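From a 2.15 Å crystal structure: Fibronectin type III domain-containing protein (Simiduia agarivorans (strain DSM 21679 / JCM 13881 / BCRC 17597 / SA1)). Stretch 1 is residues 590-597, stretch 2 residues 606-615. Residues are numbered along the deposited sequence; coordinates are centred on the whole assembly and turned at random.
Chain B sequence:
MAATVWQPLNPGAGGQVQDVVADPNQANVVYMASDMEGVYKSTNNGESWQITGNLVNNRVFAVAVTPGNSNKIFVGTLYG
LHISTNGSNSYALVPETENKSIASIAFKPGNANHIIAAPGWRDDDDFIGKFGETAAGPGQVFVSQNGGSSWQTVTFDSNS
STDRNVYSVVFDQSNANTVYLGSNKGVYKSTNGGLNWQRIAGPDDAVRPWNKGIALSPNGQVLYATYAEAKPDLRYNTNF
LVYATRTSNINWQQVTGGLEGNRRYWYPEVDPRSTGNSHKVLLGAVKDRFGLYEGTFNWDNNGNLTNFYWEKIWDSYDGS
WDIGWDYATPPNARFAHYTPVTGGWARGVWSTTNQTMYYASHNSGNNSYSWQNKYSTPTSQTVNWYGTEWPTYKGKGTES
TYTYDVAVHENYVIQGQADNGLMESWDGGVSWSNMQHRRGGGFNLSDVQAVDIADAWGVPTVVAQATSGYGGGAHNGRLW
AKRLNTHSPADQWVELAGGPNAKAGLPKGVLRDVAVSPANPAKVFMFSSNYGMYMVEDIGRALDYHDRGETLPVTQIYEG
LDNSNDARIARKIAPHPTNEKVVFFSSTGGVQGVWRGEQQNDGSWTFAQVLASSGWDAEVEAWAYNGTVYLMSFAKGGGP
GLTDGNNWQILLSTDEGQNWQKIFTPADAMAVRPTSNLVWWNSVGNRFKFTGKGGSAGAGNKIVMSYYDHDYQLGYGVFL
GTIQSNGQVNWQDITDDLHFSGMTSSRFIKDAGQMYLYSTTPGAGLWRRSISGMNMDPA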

# COMPACT_ATOMS: atom_id res chain seq x y z
N GLY B 590 45.93 19.43 -12.83
CA GLY B 590 46.89 19.85 -11.82
C GLY B 590 48.14 19.00 -11.90
O GLY B 590 48.74 18.84 -12.98
N VAL B 591 48.55 18.44 -10.77
CA VAL B 591 49.66 17.49 -10.75
C VAL B 591 49.11 16.14 -11.21
O VAL B 591 48.33 15.51 -10.50
CB VAL B 591 50.30 17.39 -9.36
CG1 VAL B 591 51.45 16.40 -9.38
CG2 VAL B 591 50.80 18.76 -8.91
N GLN B 592 49.52 15.71 -12.40
CA GLN B 592 48.99 14.49 -12.99
C GLN B 592 49.74 13.27 -12.47
O GLN B 592 50.79 13.37 -11.84
CB GLN B 592 49.08 14.57 -14.51
CG GLN B 592 48.19 15.64 -15.13
CD GLN B 592 48.08 15.51 -16.63
OE1 GLN B 592 47.60 14.49 -17.14
NE2 GLN B 592 48.51 16.53 -17.35
N GLY B 593 49.19 12.10 -12.77
CA GLY B 593 49.83 10.84 -12.46
C GLY B 593 48.93 9.95 -11.63
O GLY B 593 47.78 10.26 -11.35
N VAL B 594 49.49 8.80 -11.24
CA VAL B 594 48.80 7.89 -10.34
C VAL B 594 49.02 8.37 -8.91
O VAL B 594 50.16 8.53 -8.46
CB VAL B 594 49.29 6.44 -10.52
CG1 VAL B 594 48.54 5.52 -9.57
CG2 VAL B 594 49.11 6.00 -11.96
N TRP B 595 47.92 8.61 -8.20
CA TRP B 595 47.96 9.05 -6.81
C TRP B 595 47.46 7.93 -5.91
O TRP B 595 46.66 7.09 -6.33
CB TRP B 595 47.11 10.31 -6.62
CG TRP B 595 47.79 11.57 -7.02
CD1 TRP B 595 48.11 11.96 -8.29
CD2 TRP B 595 48.23 12.63 -6.16
NE1 TRP B 595 48.73 13.19 -8.27
CE2 TRP B 595 48.82 13.62 -6.97
CE3 TRP B 595 48.19 12.82 -4.77
CZ2 TRP B 595 49.36 14.79 -6.44
CZ3 TRP B 595 48.72 13.99 -4.25
CH2 TRP B 595 49.30 14.96 -5.08
N ARG B 596 47.94 7.92 -4.67
CA ARG B 596 47.52 6.93 -3.69
C ARG B 596 47.14 7.62 -2.40
O ARG B 596 47.90 8.44 -1.87
CB ARG B 596 48.63 5.91 -3.42
CG ARG B 596 48.33 4.93 -2.31
CD ARG B 596 49.59 4.16 -1.94
NE ARG B 596 49.38 3.13 -0.94
CZ ARG B 596 49.44 3.33 0.38
NH1 ARG B 596 49.69 4.54 0.86
NH2 ARG B 596 49.25 2.31 1.21
N GLY B 597 45.95 7.31 -1.89
CA GLY B 597 45.46 7.85 -0.63
C GLY B 597 45.34 6.74 0.40
O GLY B 597 44.93 5.62 0.08
N THR B 606 45.94 10.72 3.94
CA THR B 606 47.14 11.29 3.34
C THR B 606 47.27 10.76 1.92
O THR B 606 47.21 9.55 1.70
CB THR B 606 48.40 10.96 4.15
OG1 THR B 606 48.56 9.54 4.26
CG2 THR B 606 48.31 11.57 5.54
N PHE B 607 47.43 11.67 0.96
CA PHE B 607 47.52 11.34 -0.45
C PHE B 607 48.89 11.74 -0.99
O PHE B 607 49.47 12.74 -0.55
CB PHE B 607 46.44 12.04 -1.27
CG PHE B 607 45.10 11.37 -1.23
CD1 PHE B 607 44.31 11.43 -0.09
CD2 PHE B 607 44.62 10.68 -2.33
CE1 PHE B 607 43.08 10.81 -0.05
CE2 PHE B 607 43.39 10.05 -2.30
CZ PHE B 607 42.61 10.12 -1.16
N ALA B 608 49.38 10.96 -1.94
CA ALA B 608 50.65 11.27 -2.58
C ALA B 608 50.67 10.68 -3.98
O ALA B 608 50.03 9.66 -4.26
CB ALA B 608 51.84 10.74 -1.77
N GLN B 609 51.41 11.35 -4.87
CA GLN B 609 51.67 10.81 -6.19
C GLN B 609 52.66 9.65 -6.09
O GLN B 609 53.65 9.74 -5.37
CB GLN B 609 52.22 11.91 -7.10
CG GLN B 609 52.51 11.49 -8.53
CD GLN B 609 53.43 12.48 -9.23
OE1 GLN B 609 54.60 12.62 -8.87
NE2 GLN B 609 52.91 13.18 -10.24
N VAL B 610 52.37 8.56 -6.80
CA VAL B 610 53.26 7.41 -6.82
C VAL B 610 53.75 7.06 -8.22
O VAL B 610 54.58 6.17 -8.37
CB VAL B 610 52.61 6.17 -6.17
CG1 VAL B 610 52.35 6.43 -4.69
CG2 VAL B 610 51.33 5.79 -6.89
N LEU B 611 53.26 7.75 -9.25
CA LEU B 611 53.79 7.61 -10.60
C LEU B 611 53.63 8.94 -11.31
O LEU B 611 52.53 9.49 -11.36
CB LEU B 611 53.07 6.50 -11.37
CG LEU B 611 53.65 6.21 -12.76
CD1 LEU B 611 55.03 5.56 -12.64
CD2 LEU B 611 52.72 5.34 -13.59
N ALA B 612 54.73 9.45 -11.86
CA ALA B 612 54.70 10.73 -12.59
C ALA B 612 54.27 10.48 -14.04
O ALA B 612 55.03 10.68 -14.99
CB ALA B 612 56.05 11.42 -12.51
N SER B 613 53.03 10.02 -14.18
CA SER B 613 52.43 9.77 -15.48
C SER B 613 51.59 10.99 -15.89
O SER B 613 51.52 11.99 -15.18
CB SER B 613 51.59 8.49 -15.45
OG SER B 613 50.83 8.42 -14.26
N SER B 614 50.97 10.89 -17.06
CA SER B 614 50.11 11.96 -17.56
C SER B 614 49.26 11.44 -18.71
O SER B 614 49.46 10.32 -19.20
CB SER B 614 50.93 13.18 -18.00
OG SER B 614 51.83 12.84 -19.04
N GLY B 615 48.30 12.26 -19.14
CA GLY B 615 47.38 11.89 -20.20
C GLY B 615 45.94 12.14 -19.81
O GLY B 615 45.53 11.80 -18.69
O HOH W 1 53.08 13.72 -13.93

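The two stretches pair as antiparallel strands, 593-597 against 606-615, with axes that approach to 4.4 Å and N-to-C directions 145° apart. The most regular part of the ladder lies around R596 and A608, where R596 N donates to A608 O at 2.8 Å (N-H...O angle 165°) and A608 N donates back to R596 O at 2.9 Å (153°). This reciprocal pair identifies a hydrogen-bonded register position, and the wide separation of R596 CA and A608 CA, 5.5 Å, fits it; at the non-hydrogen-bonded pair, W595 CA and Q609 CA are 4.2 Å apart.

One step along, the register shifts by one residue between V594 and W595, and the hydrogen bonds record the bulge. V594 O accepts from two successive amides, V610 N at 2.8 Å and a nearly linear 173°, and L611 N at 3.3 Å and 144°. V610, with phi/psi of -121/-5, departs from ordinary strand geometry, which brings its amide and the next onto the same carbonyl. The return bond from V594 N to L611 O is weak, 3.1 Å with an angle of 135°.

Beyond the bulge, glutamine side chains extend the polar network. The t, t side chain of Q609 carries its amide to the other stretch, where Q609 NE2 donates to Q592 O at 2.7 Å (142°). Q592 uses its side chain as an acceptor instead: its CB points sideways, but the end of the chain comes nearer, and Q592 OE1 accepts from G615 N at 3.1 Å (153°). A glutamine suits each position because its long chain ends in an amide that can donate or accept, here to and from backbone. A water bridges the same region, donating to Q592 O at 3.1 Å and to S613 O at 2.6 Å.

Closely spaced backbones add CA-H...O contacts, including W595 CA to A608 O at 3.3 Å and F607 CA to R596 O at 3.3 Å. G593 CA lies 3.2 Å from L611 O; a CB at G593 would fall 2.1 Å from L611 O, and its phi/psi of 125/-176 independently call for glycine.

W595, Q609 and F607 place their side chains on one face of the sheet. The indole of W595 is anchored within its own stretch by W595 NE1 donating to V591 O at 3.2 Å, and its ring receives Q609 CB 4.0 Å from the centroid of the five-membered ring, 17° off the normal. Thus Q609 packs its aliphatic portion on the indole while its amide bonds to Q592. W595 CE3 also meets F607 CB at 4.0 Å. The F607 ring in turn covers G597, whose CA sits 3.4 Å from the ring centroid and 10° off the normal; a CB there would lie 2.2 Å from F607 CZ, so the bare glycine admits the ring.

On the other face, V594 and L611 meet through their CB atoms at 3.9 Å, both residues buried. V594 CG1 also reaches V610 CG2 at 3.9 Å, and this compact branched packing flanks the bulge. Altogether the contact buries 725 Å², summed over both stretches.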